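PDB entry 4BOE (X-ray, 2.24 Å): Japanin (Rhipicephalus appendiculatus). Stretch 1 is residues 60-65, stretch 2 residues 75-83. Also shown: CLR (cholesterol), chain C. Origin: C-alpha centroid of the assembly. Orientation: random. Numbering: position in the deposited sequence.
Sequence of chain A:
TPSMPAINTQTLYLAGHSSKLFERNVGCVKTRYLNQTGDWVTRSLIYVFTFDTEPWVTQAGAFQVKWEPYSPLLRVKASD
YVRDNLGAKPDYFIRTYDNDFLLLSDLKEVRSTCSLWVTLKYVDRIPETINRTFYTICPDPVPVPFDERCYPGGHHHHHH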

# COMPACT_ATOMS: atom_id res chain seq x y z
N ALA A 60 7.16 -7.11 -10.34
CA ALA A 60 6.57 -5.81 -10.61
C ALA A 60 5.25 -5.89 -11.34
O ALA A 60 5.11 -6.63 -12.30
N GLY A 61 4.30 -5.10 -10.88
CA GLY A 61 2.98 -5.00 -11.44
C GLY A 61 2.70 -3.53 -11.60
O GLY A 61 3.55 -2.70 -11.28
N ALA A 62 1.54 -3.22 -12.10
CA ALA A 62 1.12 -1.85 -12.32
C ALA A 62 -0.35 -1.69 -12.15
O ALA A 62 -1.12 -2.64 -12.30
N PHE A 63 -0.71 -0.47 -11.74
CA PHE A 63 -2.09 -0.10 -11.51
C PHE A 63 -2.25 1.40 -11.65
O PHE A 63 -1.29 2.15 -11.64
N GLN A 64 -3.47 1.83 -11.80
CA GLN A 64 -3.76 3.24 -11.86
C GLN A 64 -4.71 3.60 -10.69
O GLN A 64 -5.51 2.77 -10.27
N VAL A 65 -4.60 4.83 -10.19
CA VAL A 65 -5.44 5.34 -9.11
C VAL A 65 -6.00 6.72 -9.43
O VAL A 65 -5.33 7.56 -10.03
N ARG A 75 -10.13 5.24 -6.09
CA ARG A 75 -10.49 4.37 -7.23
C ARG A 75 -9.21 3.68 -7.72
O ARG A 75 -8.21 4.34 -7.89
N VAL A 76 -9.24 2.37 -7.94
CA VAL A 76 -8.06 1.60 -8.37
C VAL A 76 -8.39 0.82 -9.64
O VAL A 76 -9.39 0.13 -9.64
N LYS A 77 -7.60 0.99 -10.73
CA LYS A 77 -7.73 0.19 -11.96
C LYS A 77 -6.43 -0.60 -12.04
O LYS A 77 -5.40 -0.10 -12.49
N ALA A 78 -6.44 -1.76 -11.45
CA ALA A 78 -5.27 -2.61 -11.38
C ALA A 78 -5.17 -3.51 -12.61
O ALA A 78 -6.18 -3.91 -13.18
N SER A 79 -3.92 -3.85 -12.97
CA SER A 79 -3.69 -4.77 -14.07
C SER A 79 -4.35 -6.11 -13.76
O SER A 79 -4.66 -6.46 -12.61
N ASP A 80 -4.58 -6.86 -14.81
CA ASP A 80 -5.17 -8.19 -14.69
C ASP A 80 -4.35 -9.08 -13.74
O ASP A 80 -4.91 -9.79 -12.91
N TYR A 81 -3.01 -9.01 -13.86
CA TYR A 81 -2.12 -9.78 -13.00
C TYR A 81 -2.32 -9.44 -11.52
O TYR A 81 -2.41 -10.33 -10.69
N VAL A 82 -2.34 -8.12 -11.19
CA VAL A 82 -2.50 -7.63 -9.82
C VAL A 82 -3.90 -7.95 -9.27
O VAL A 82 -4.04 -8.31 -8.11
N ARG A 83 -4.94 -7.83 -10.12
CA ARG A 83 -6.30 -8.20 -9.72
C ARG A 83 -6.44 -9.72 -9.51
O ARG A 83 -7.04 -10.17 -8.54

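The apolar centre of this contact lies on one face of an antiparallel pair of strands, where Phe 63, Val 65, Val 76 and Ala 78 all direct their side chains. Phe 63 and Ala 78 form a non-hydrogen-bonded pair with their CA atoms only 4.1 Å apart. Ala 78 is a small partner in this close pair: Phe 63 CB rests 3.9 Å from Ala 78 CB, while the p rotamer of Phe 63 (chi1 63°, chi2 -83°) leads the ring away from the neighbouring strand. The ring still meets Val 76 obliquely, with Phe 63 CD2 4.2 Å from Val 76 CG1. Val 76 adopts t and Val 65 adopts m, and their branches meet at 3.9 Å between Val 65 CG1 and Val 76 CG2. The same face receives the bound cholesterol: CLR C21 lies over one face of the Phe 63 ring, and Phe 63 CE2 comes within 3.7 Å of CLR C24. One aromatic side chain thus joins the packing of the strands to the ligand.

Where the second strand gives way to a helix, Val 82, in its t rotamer, takes over the apolar packing. Val 82 CG2 lies 4.0 Å from Gly 61 CA, and glycine makes that approach possible: an ideal CB on Gly 61 would point toward the helix and fall 2.7 Å from Val 82 CG2, a clash.

Polar order begins in the backbone. Gln 64 and Lys 77 exchange two hydrogen bonds, Gln 64 N to Lys 77 O and Lys 77 N to Gln 64 O, each 2.8 Å and nearly straight. Their side chains share the face opposite Phe 63. Gln 64 (m, t, then chi3 99°) and Lys 77 (m, t, m, t) part beyond CB and converge at their ends, where Gln 64 NE2 lies 3.6 Å from Lys 77 CE; this is contact with the aliphatic part of the lysine rather than a polar pairing.

Ser 79 handles the turn into the helix. Ser 79 N donates to Ala 62 O at 3.1 Å, and Ser 79 OG, placed by a p rotamer, adds a weak hydrogen bond to Ala 62 O at 3.2 Å. Ser 79 OG also accepts from Val 82 N at 3.2 Å, capping the helix, so one small side chain ties the helix start to the neighbouring strand. Farther out, Arg 83 reaches back along its own stretch, Arg 83 NE donating to Ala 78 O at 2.8 Å. The reading is economical: alanine opposite Phe 63 where the CA atoms come closest, glycine where Val 82 CG2 needs room, a valine pair alongside, and a serine at the junction.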

# COMPACT_ATOMS: atom_id res chain seq x y z
CB ALA A 60 7.54 -4.91 -11.37
CB ALA A 62 1.56 -1.36 -13.66
CB PHE A 63 -2.57 -0.62 -10.13
CG PHE A 63 -1.87 -0.04 -8.92
CD1 PHE A 63 -0.65 -0.57 -8.48
CD2 PHE A 63 -2.41 1.03 -8.23
CE1 PHE A 63 0.02 -0.01 -7.39
CE2 PHE A 63 -1.72 1.60 -7.15
CZ PHE A 63 -0.53 1.04 -6.71
CB GLN A 64 -4.41 3.60 -13.19
CG GLN A 64 -3.50 3.40 -14.37
CD GLN A 64 -4.15 3.95 -15.60
OE1 GLN A 64 -3.87 5.06 -16.04
NE2 GLN A 64 -5.15 3.27 -16.06
CB VAL A 65 -4.74 5.32 -7.71
CG1 VAL A 65 -4.35 3.91 -7.33
CG2 VAL A 65 -3.51 6.20 -7.68
CB ARG A 75 -11.13 5.19 -8.37
CG ARG A 75 -12.65 5.25 -8.34
CD ARG A 75 -13.22 5.96 -7.13
NE ARG A 75 -14.61 5.55 -6.89
CZ ARG A 75 -15.69 6.34 -6.91
NH1 ARG A 75 -15.58 7.64 -7.15
NH2 ARG A 75 -16.89 5.83 -6.67
CB VAL A 76 -7.54 0.67 -7.22
CG1 VAL A 76 -6.39 -0.24 -7.69
CG2 VAL A 76 -7.13 1.48 -5.99
CB LYS A 77 -7.95 1.04 -13.23
CG LYS A 77 -9.34 1.63 -13.32
CD LYS A 77 -9.69 2.26 -14.69
CE LYS A 77 -8.64 3.15 -15.29
NZ LYS A 77 -9.13 3.85 -16.52
CB ALA A 78 -5.31 -3.46 -10.12
CB SER A 79 -2.19 -4.98 -14.27
OG SER A 79 -1.64 -5.70 -13.18
CB ASP A 80 -5.25 -8.80 -16.09
CG ASP A 80 -5.93 -10.13 -16.10
OD1 ASP A 80 -5.30 -11.12 -15.69
OD2 ASP A 80 -7.12 -10.18 -16.46
CB TYR A 81 -0.64 -9.50 -13.41
CG TYR A 81 0.35 -10.40 -12.70
CD1 TYR A 81 0.78 -10.11 -11.41
CD2 TYR A 81 0.79 -11.59 -13.27
CE1 TYR A 81 1.57 -11.01 -10.69
CE2 TYR A 81 1.65 -12.44 -12.61
CZ TYR A 81 2.06 -12.14 -11.32
OH TYR A 81 2.86 -13.04 -10.66
CB VAL A 82 -2.17 -6.11 -9.75
CG1 VAL A 82 -2.59 -5.51 -8.41
CG2 VAL A 82 -0.69 -5.87 -10.02
CB ARG A 83 -7.30 -7.73 -10.77
CG ARG A 83 -7.46 -6.24 -10.78
CD ARG A 83 -8.60 -5.78 -11.68
NE ARG A 83 -8.22 -5.76 -13.10
CZ ARG A 83 -8.64 -6.61 -14.04
NH1 ARG A 83 -9.49 -7.59 -13.73
NH2 ARG A 83 -8.22 -6.48 -15.29
C1 CLR C . 0.61 -7.86 -0.31
C2 CLR C . 1.07 -9.10 0.47
C3 CLR C . 0.81 -8.95 1.95
C4 CLR C . -0.66 -8.67 2.20
C5 CLR C . -1.19 -7.52 1.38
C6 CLR C . -1.89 -6.55 1.96
C7 CLR C . -2.47 -5.36 1.25
C8 CLR C . -2.52 -5.55 -0.26
C9 CLR C . -1.18 -6.15 -0.75
C10 CLR C . -0.89 -7.55 -0.12
C11 CLR C . -1.09 -6.15 -2.29
C12 CLR C . -1.41 -4.80 -2.92
C13 CLR C . -2.78 -4.25 -2.49
C14 CLR C . -2.77 -4.21 -0.95
C15 CLR C . -4.03 -3.41 -0.60
C16 CLR C . -4.05 -2.32 -1.68
C17 CLR C . -3.04 -2.75 -2.77
C18 CLR C . -3.92 -5.13 -3.06
C19 CLR C . -1.73 -8.67 -0.76
C20 CLR C . -3.47 -2.30 -4.18
C21 CLR C . -2.46 -2.70 -5.27
C22 CLR C . -3.73 -0.78 -4.22
C23 CLR C . -2.65 0.13 -3.57
C24 CLR C . -3.00 1.58 -3.68
C25 CLR C . -2.20 2.63 -2.94
C26 CLR C . -1.08 2.24 -2.01
C27 CLR C . -1.96 3.93 -3.66
O1 CLR C . 1.15 -10.18 2.60